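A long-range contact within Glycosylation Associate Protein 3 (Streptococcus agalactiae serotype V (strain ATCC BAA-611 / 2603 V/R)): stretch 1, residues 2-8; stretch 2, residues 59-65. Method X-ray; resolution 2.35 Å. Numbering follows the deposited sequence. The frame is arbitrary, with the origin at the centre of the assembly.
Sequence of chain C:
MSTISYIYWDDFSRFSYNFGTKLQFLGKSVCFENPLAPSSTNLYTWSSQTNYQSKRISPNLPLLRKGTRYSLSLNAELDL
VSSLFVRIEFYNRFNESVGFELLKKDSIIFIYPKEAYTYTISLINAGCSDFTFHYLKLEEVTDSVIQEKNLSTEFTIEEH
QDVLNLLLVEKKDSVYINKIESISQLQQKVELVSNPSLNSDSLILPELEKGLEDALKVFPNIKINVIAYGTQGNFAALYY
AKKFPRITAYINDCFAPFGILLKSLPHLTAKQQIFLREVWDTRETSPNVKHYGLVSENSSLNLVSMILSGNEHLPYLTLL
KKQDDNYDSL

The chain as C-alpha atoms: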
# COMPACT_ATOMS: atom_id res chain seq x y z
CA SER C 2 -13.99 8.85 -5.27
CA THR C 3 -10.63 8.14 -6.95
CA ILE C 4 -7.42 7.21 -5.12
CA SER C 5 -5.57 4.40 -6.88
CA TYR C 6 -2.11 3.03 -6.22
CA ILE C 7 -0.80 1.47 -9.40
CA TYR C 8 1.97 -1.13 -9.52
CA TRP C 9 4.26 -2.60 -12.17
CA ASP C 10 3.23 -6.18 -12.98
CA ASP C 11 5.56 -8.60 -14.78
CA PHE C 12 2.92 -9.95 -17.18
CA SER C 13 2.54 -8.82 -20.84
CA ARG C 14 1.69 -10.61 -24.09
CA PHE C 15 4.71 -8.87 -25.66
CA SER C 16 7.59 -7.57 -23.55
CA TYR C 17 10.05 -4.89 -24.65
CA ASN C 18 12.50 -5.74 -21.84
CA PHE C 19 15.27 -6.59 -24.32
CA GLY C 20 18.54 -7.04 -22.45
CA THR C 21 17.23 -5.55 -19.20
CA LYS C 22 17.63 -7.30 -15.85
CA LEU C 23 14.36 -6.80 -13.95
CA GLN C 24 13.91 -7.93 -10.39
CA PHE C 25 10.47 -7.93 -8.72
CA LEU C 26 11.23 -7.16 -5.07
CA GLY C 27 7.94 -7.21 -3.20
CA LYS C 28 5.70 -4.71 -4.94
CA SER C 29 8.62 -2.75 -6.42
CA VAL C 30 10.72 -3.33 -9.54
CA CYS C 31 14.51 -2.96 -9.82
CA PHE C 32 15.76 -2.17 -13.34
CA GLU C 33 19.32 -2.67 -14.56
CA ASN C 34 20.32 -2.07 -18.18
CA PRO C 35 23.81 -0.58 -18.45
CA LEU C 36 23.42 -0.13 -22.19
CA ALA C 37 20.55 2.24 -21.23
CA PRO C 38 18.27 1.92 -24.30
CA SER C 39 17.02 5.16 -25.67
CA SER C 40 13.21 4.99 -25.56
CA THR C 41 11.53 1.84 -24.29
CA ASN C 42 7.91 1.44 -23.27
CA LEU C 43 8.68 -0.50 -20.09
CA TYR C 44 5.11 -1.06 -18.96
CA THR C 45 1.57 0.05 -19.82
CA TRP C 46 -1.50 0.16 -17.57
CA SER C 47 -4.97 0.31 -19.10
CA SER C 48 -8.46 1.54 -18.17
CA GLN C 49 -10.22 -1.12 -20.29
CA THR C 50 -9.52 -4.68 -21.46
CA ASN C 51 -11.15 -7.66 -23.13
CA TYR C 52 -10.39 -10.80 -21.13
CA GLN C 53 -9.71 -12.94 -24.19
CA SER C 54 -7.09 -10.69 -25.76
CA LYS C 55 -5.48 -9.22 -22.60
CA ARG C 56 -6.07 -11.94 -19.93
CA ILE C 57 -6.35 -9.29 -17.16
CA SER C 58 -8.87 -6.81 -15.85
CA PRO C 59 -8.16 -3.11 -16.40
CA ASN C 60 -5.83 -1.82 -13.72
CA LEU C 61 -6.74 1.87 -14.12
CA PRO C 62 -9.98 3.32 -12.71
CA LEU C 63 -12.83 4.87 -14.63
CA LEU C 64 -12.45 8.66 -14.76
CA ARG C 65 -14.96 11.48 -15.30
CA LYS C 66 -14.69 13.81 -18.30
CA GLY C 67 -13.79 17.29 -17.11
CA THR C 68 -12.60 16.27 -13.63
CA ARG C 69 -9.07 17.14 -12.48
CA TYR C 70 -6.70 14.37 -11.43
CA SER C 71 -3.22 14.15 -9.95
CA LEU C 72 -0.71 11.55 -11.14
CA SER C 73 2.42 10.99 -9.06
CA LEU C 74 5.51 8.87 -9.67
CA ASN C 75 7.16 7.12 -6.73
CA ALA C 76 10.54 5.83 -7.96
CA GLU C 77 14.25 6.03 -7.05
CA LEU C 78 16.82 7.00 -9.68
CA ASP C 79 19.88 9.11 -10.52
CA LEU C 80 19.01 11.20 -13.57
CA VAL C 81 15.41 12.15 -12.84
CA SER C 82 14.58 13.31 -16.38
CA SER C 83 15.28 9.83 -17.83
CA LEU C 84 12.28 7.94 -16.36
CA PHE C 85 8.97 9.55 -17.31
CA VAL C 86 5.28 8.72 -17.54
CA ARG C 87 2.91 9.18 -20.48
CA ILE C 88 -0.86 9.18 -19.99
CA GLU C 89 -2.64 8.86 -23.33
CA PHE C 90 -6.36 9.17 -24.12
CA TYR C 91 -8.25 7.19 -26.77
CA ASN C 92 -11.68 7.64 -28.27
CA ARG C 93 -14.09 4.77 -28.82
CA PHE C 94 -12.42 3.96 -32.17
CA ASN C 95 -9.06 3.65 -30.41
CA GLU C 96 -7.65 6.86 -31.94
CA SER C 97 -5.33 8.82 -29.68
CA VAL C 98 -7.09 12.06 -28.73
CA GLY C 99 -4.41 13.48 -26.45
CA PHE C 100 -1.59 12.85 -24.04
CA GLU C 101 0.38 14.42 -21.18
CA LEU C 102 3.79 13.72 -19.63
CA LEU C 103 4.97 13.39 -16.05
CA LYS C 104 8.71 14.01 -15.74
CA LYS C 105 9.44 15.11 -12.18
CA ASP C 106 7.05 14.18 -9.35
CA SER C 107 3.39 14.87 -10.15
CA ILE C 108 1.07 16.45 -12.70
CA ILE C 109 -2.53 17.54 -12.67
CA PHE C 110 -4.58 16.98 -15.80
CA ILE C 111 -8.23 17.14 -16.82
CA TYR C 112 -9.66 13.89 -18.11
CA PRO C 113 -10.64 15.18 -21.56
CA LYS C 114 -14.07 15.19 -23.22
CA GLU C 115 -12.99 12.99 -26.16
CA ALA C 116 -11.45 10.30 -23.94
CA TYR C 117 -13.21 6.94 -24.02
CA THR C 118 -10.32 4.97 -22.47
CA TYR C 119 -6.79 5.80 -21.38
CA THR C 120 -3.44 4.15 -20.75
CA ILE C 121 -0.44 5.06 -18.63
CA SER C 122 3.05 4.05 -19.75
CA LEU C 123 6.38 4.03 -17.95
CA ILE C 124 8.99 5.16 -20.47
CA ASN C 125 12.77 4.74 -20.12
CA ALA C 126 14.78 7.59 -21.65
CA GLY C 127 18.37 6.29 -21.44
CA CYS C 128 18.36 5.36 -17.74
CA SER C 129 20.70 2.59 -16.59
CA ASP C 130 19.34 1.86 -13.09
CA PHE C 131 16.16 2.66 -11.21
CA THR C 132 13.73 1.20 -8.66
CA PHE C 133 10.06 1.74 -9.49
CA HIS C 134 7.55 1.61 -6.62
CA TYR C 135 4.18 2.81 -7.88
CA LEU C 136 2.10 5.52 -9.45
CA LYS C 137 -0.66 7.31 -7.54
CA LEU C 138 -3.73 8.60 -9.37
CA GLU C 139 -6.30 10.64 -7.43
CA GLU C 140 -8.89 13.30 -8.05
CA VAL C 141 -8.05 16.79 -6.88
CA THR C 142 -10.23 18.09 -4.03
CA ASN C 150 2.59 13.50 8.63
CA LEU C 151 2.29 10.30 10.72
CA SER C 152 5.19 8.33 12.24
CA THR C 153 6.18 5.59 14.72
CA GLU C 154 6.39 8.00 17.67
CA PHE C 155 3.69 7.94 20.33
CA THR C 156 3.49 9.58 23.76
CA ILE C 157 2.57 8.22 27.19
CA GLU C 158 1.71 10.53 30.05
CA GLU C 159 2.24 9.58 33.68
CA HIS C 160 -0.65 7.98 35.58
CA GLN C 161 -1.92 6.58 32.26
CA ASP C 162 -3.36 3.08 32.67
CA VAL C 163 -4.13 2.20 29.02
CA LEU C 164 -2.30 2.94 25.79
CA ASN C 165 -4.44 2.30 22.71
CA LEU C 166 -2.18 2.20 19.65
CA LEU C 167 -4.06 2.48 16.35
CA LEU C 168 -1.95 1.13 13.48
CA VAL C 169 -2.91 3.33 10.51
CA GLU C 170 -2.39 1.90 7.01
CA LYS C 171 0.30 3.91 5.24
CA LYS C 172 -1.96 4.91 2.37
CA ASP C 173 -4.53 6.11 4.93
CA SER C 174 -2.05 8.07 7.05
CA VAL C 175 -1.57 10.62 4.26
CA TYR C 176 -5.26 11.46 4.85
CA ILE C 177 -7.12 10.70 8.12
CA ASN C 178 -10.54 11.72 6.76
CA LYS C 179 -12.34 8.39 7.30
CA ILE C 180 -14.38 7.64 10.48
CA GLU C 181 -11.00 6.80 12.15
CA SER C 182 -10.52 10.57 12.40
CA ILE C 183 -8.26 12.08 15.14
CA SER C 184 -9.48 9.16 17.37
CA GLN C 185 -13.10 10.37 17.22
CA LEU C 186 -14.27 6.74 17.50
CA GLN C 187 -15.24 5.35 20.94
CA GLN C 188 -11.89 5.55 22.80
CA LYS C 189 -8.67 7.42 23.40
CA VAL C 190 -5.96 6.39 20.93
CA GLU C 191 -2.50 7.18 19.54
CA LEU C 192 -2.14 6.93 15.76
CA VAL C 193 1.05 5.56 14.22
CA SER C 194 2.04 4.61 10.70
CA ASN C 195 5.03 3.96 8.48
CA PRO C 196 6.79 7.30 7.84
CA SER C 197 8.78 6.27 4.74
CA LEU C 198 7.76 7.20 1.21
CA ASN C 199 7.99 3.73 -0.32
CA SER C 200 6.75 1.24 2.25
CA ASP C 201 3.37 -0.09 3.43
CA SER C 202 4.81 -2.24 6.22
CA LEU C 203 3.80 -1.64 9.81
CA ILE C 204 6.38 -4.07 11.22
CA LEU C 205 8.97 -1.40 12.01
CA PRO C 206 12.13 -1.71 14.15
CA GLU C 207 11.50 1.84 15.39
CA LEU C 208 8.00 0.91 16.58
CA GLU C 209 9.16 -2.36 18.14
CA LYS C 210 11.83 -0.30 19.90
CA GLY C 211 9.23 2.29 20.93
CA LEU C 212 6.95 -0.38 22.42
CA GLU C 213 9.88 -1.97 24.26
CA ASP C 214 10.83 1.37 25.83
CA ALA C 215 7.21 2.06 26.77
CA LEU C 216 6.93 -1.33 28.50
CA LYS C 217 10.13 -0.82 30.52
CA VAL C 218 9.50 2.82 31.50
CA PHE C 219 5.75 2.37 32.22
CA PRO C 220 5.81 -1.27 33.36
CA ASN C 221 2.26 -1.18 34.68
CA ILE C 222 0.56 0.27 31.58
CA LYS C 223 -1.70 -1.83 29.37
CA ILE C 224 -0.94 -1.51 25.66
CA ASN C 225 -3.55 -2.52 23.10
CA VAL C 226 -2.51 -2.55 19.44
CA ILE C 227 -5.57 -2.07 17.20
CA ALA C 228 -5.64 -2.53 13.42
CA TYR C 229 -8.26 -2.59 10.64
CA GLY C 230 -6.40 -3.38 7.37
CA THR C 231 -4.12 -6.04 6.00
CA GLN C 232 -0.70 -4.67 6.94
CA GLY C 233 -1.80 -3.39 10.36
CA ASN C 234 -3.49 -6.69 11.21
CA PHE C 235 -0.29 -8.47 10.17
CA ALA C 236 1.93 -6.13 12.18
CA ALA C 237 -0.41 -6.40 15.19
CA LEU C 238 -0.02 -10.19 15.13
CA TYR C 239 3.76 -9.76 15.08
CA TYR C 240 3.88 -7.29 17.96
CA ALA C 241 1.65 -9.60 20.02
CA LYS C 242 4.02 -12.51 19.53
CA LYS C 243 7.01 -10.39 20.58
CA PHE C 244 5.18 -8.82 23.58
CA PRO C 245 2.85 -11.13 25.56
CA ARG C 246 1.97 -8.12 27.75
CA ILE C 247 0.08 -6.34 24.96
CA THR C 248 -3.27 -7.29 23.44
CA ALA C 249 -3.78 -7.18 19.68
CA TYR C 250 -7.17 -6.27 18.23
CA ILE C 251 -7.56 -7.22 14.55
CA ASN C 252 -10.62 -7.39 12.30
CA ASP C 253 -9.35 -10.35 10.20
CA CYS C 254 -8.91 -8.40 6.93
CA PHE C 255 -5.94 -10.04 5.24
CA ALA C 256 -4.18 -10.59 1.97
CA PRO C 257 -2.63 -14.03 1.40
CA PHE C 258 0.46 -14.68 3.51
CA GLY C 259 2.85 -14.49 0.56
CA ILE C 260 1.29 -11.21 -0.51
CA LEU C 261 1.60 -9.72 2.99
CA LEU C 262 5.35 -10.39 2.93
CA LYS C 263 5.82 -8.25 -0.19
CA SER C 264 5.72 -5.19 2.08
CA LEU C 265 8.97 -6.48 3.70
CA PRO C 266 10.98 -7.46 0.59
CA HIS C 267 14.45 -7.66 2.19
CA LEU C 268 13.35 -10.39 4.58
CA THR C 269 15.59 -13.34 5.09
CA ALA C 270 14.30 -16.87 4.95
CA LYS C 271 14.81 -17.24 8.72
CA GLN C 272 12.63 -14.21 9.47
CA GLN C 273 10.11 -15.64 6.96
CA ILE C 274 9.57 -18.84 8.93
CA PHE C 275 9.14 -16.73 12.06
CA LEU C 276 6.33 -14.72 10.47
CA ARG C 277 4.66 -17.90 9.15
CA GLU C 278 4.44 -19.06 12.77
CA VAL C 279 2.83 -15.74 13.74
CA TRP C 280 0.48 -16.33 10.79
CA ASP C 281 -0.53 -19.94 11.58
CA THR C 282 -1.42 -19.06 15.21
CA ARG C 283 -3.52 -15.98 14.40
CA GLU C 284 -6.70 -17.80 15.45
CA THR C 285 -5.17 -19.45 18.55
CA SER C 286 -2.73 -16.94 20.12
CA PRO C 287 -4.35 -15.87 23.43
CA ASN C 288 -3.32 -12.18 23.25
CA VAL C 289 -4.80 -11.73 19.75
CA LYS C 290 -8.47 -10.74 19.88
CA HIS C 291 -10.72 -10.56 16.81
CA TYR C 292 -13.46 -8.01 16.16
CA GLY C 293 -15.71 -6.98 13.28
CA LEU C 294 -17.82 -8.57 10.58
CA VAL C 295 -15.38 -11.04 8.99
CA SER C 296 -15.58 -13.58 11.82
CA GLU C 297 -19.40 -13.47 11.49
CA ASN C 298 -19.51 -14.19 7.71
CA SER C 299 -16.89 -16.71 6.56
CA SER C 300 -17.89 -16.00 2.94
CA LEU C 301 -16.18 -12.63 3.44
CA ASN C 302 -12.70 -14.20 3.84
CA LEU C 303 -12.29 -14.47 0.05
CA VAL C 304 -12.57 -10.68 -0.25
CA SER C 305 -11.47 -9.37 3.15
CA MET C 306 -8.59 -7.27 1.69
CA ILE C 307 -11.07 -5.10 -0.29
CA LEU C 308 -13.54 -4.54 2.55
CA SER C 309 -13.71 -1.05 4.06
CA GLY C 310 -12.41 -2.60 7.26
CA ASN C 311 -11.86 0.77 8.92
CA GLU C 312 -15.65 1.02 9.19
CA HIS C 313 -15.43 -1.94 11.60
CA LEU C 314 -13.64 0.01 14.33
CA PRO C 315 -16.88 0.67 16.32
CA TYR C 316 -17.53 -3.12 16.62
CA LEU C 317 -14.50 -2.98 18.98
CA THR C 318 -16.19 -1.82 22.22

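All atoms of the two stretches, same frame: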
# COMPACT_ATOMS: atom_id res chain seq x y z
N SER C 2 -15.21 8.05 -5.27
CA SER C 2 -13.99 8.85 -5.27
C SER C 2 -12.82 8.06 -5.87
O SER C 2 -12.88 6.83 -5.97
CB SER C 2 -13.64 9.30 -3.86
OG SER C 2 -13.29 8.19 -3.06
N THR C 3 -11.75 8.76 -6.23
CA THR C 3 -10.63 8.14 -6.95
C THR C 3 -9.33 8.35 -6.20
O THR C 3 -8.81 9.47 -6.17
CB THR C 3 -10.52 8.70 -8.36
OG1 THR C 3 -11.79 8.57 -9.01
CG2 THR C 3 -9.44 7.93 -9.15
N ILE C 4 -8.79 7.28 -5.63
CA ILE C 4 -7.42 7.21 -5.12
C ILE C 4 -6.88 5.82 -5.43
O ILE C 4 -7.20 4.85 -4.73
CB ILE C 4 -7.31 7.49 -3.60
CG1 ILE C 4 -7.87 8.86 -3.24
CG2 ILE C 4 -5.86 7.45 -3.15
CD1 ILE C 4 -9.33 8.85 -2.85
N SER C 5 -6.06 5.70 -6.46
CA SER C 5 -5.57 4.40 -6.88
C SER C 5 -4.05 4.36 -6.79
O SER C 5 -3.36 5.28 -7.26
CB SER C 5 -6.03 4.09 -8.30
OG SER C 5 -7.44 4.07 -8.34
N TYR C 6 -3.53 3.30 -6.19
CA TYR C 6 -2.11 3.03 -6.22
C TYR C 6 -1.88 1.95 -7.26
O TYR C 6 -2.58 0.93 -7.28
CB TYR C 6 -1.58 2.61 -4.85
CG TYR C 6 -1.54 3.74 -3.82
CD1 TYR C 6 -2.68 4.11 -3.12
CD2 TYR C 6 -0.35 4.43 -3.54
CE1 TYR C 6 -2.64 5.15 -2.16
CE2 TYR C 6 -0.30 5.47 -2.59
CZ TYR C 6 -1.45 5.82 -1.90
OH TYR C 6 -1.41 6.84 -0.97
N ILE C 7 -0.92 2.19 -8.15
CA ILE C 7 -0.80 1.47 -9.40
C ILE C 7 0.62 0.92 -9.48
O ILE C 7 1.59 1.67 -9.39
CB ILE C 7 -1.12 2.41 -10.58
CG1 ILE C 7 -2.62 2.70 -10.62
CG2 ILE C 7 -0.71 1.83 -11.86
CD1 ILE C 7 -2.92 4.13 -11.15
N TYR C 8 0.73 -0.40 -9.68
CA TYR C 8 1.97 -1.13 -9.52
C TYR C 8 2.39 -1.79 -10.82
O TYR C 8 1.55 -2.16 -11.66
CB TYR C 8 1.81 -2.19 -8.41
CG TYR C 8 1.54 -1.59 -7.06
CD1 TYR C 8 2.58 -1.20 -6.23
CD2 TYR C 8 0.24 -1.38 -6.62
CE1 TYR C 8 2.33 -0.62 -4.99
CE2 TYR C 8 -0.01 -0.81 -5.39
CZ TYR C 8 1.03 -0.44 -4.58
OH TYR C 8 0.76 0.13 -3.35
N PRO C 59 -8.83 -4.41 -16.39
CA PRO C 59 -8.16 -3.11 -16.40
C PRO C 59 -7.59 -2.85 -15.02
O PRO C 59 -8.13 -3.29 -14.01
CB PRO C 59 -9.29 -2.12 -16.73
CG PRO C 59 -10.52 -2.81 -16.26
CD PRO C 59 -10.29 -4.27 -16.57
N ASN C 60 -6.46 -2.15 -14.99
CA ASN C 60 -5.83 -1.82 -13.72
C ASN C 60 -5.81 -0.32 -13.49
O ASN C 60 -5.16 0.16 -12.55
CB ASN C 60 -4.41 -2.41 -13.68
CG ASN C 60 -3.70 -2.29 -15.02
OD1 ASN C 60 -3.93 -1.35 -15.77
ND2 ASN C 60 -2.85 -3.25 -15.33
N LEU C 61 -6.53 0.45 -14.31
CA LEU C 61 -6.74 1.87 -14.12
C LEU C 61 -8.23 2.13 -13.88
O LEU C 61 -9.07 1.50 -14.51
CB LEU C 61 -6.27 2.70 -15.35
CG LEU C 61 -4.77 2.54 -15.65
CD1 LEU C 61 -4.35 3.33 -16.89
CD2 LEU C 61 -3.93 2.93 -14.43
N PRO C 62 -8.57 3.07 -13.00
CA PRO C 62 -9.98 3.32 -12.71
C PRO C 62 -10.65 4.17 -13.77
O PRO C 62 -10.01 4.93 -14.52
CB PRO C 62 -9.93 4.08 -11.38
CG PRO C 62 -8.65 4.89 -11.48
CD PRO C 62 -7.68 3.98 -12.26
N LEU C 63 -11.96 4.05 -13.79
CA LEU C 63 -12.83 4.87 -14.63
C LEU C 63 -12.78 6.32 -14.16
O LEU C 63 -12.94 6.59 -12.97
CB LEU C 63 -14.25 4.31 -14.54
CG LEU C 63 -15.32 4.46 -15.61
CD1 LEU C 63 -14.83 3.97 -16.97
CD2 LEU C 63 -16.59 3.70 -15.15
N LEU C 64 -12.57 7.25 -15.09
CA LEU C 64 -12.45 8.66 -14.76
C LEU C 64 -13.63 9.43 -15.35
O LEU C 64 -14.34 8.94 -16.23
CB LEU C 64 -11.12 9.23 -15.27
CG LEU C 64 -9.84 8.55 -14.74
CD1 LEU C 64 -8.58 9.28 -15.21
CD2 LEU C 64 -9.85 8.45 -13.20
N ARG C 65 -13.84 10.65 -14.86
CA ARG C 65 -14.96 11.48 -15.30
C ARG C 65 -14.46 12.62 -16.19
O ARG C 65 -13.55 13.37 -15.81
CB ARG C 65 -15.74 12.05 -14.10
CG ARG C 65 -16.05 11.05 -12.97
CD ARG C 65 -16.68 9.80 -13.52
NE ARG C 65 -17.51 9.06 -12.56
CZ ARG C 65 -17.13 7.95 -11.92
NH1 ARG C 65 -15.91 7.41 -12.10
NH2 ARG C 65 -18.00 7.38 -11.08

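This is a small, side-chain-mediated packing contact in which alternate residues of a short strand and the residue before it rest against an irregular segment more than fifty residues away, with no hydrogen bond joining the two. The backbones run roughly antiparallel, their end-to-end directions 151° apart, yet they do not pair as in a sheet: the nearest CA atoms, Ser-5 with Pro-62 and Ile-7 with Asn-60, are each separated by 7.4 Å. That spacing leaves room for side chains between the chains, and the buried surface is 234 Å² summed over both sides.

The alternation of side chains along residues 3-7 matches which residues take part. Thr-3, Ser-5 and Ile-7 direct their CA-to-CB bonds toward the other segment, whereas Ile-4 points away and makes no contact; Tyr-6 likewise covers none of this surface.

Pro-62, whose own CA-to-CB bond points toward the strand, receives two of the three inward residues, and CG is the ring atom closest to both. Its CG lies 3.9 Å from CG2 of Thr-3 and 3.5 Å from OG of Ser-5. The second approach sets a hydroxyl oxygen against a ring carbon, so it is a packing contact. The methyl CG2 of Thr-3 also reaches Leu-64, at 4.1 Å from its CD2; Leu-64 starts sideways, in an m,t rotamer, with the end of the side chain nearer.

At the other end, Ile-7 makes the clearest apolar contact, with its CD1 3.6 Å from CD2 of Leu-61. Leu-61 also leaves its backbone sideways and approaches through its tip. Ile-7 CG1 lies 4.1 Å from the backbone O of Asn-60, while the Asn-60 side chain stays out of contact, its OD1 hydrogen-bonded elsewhere in the structure.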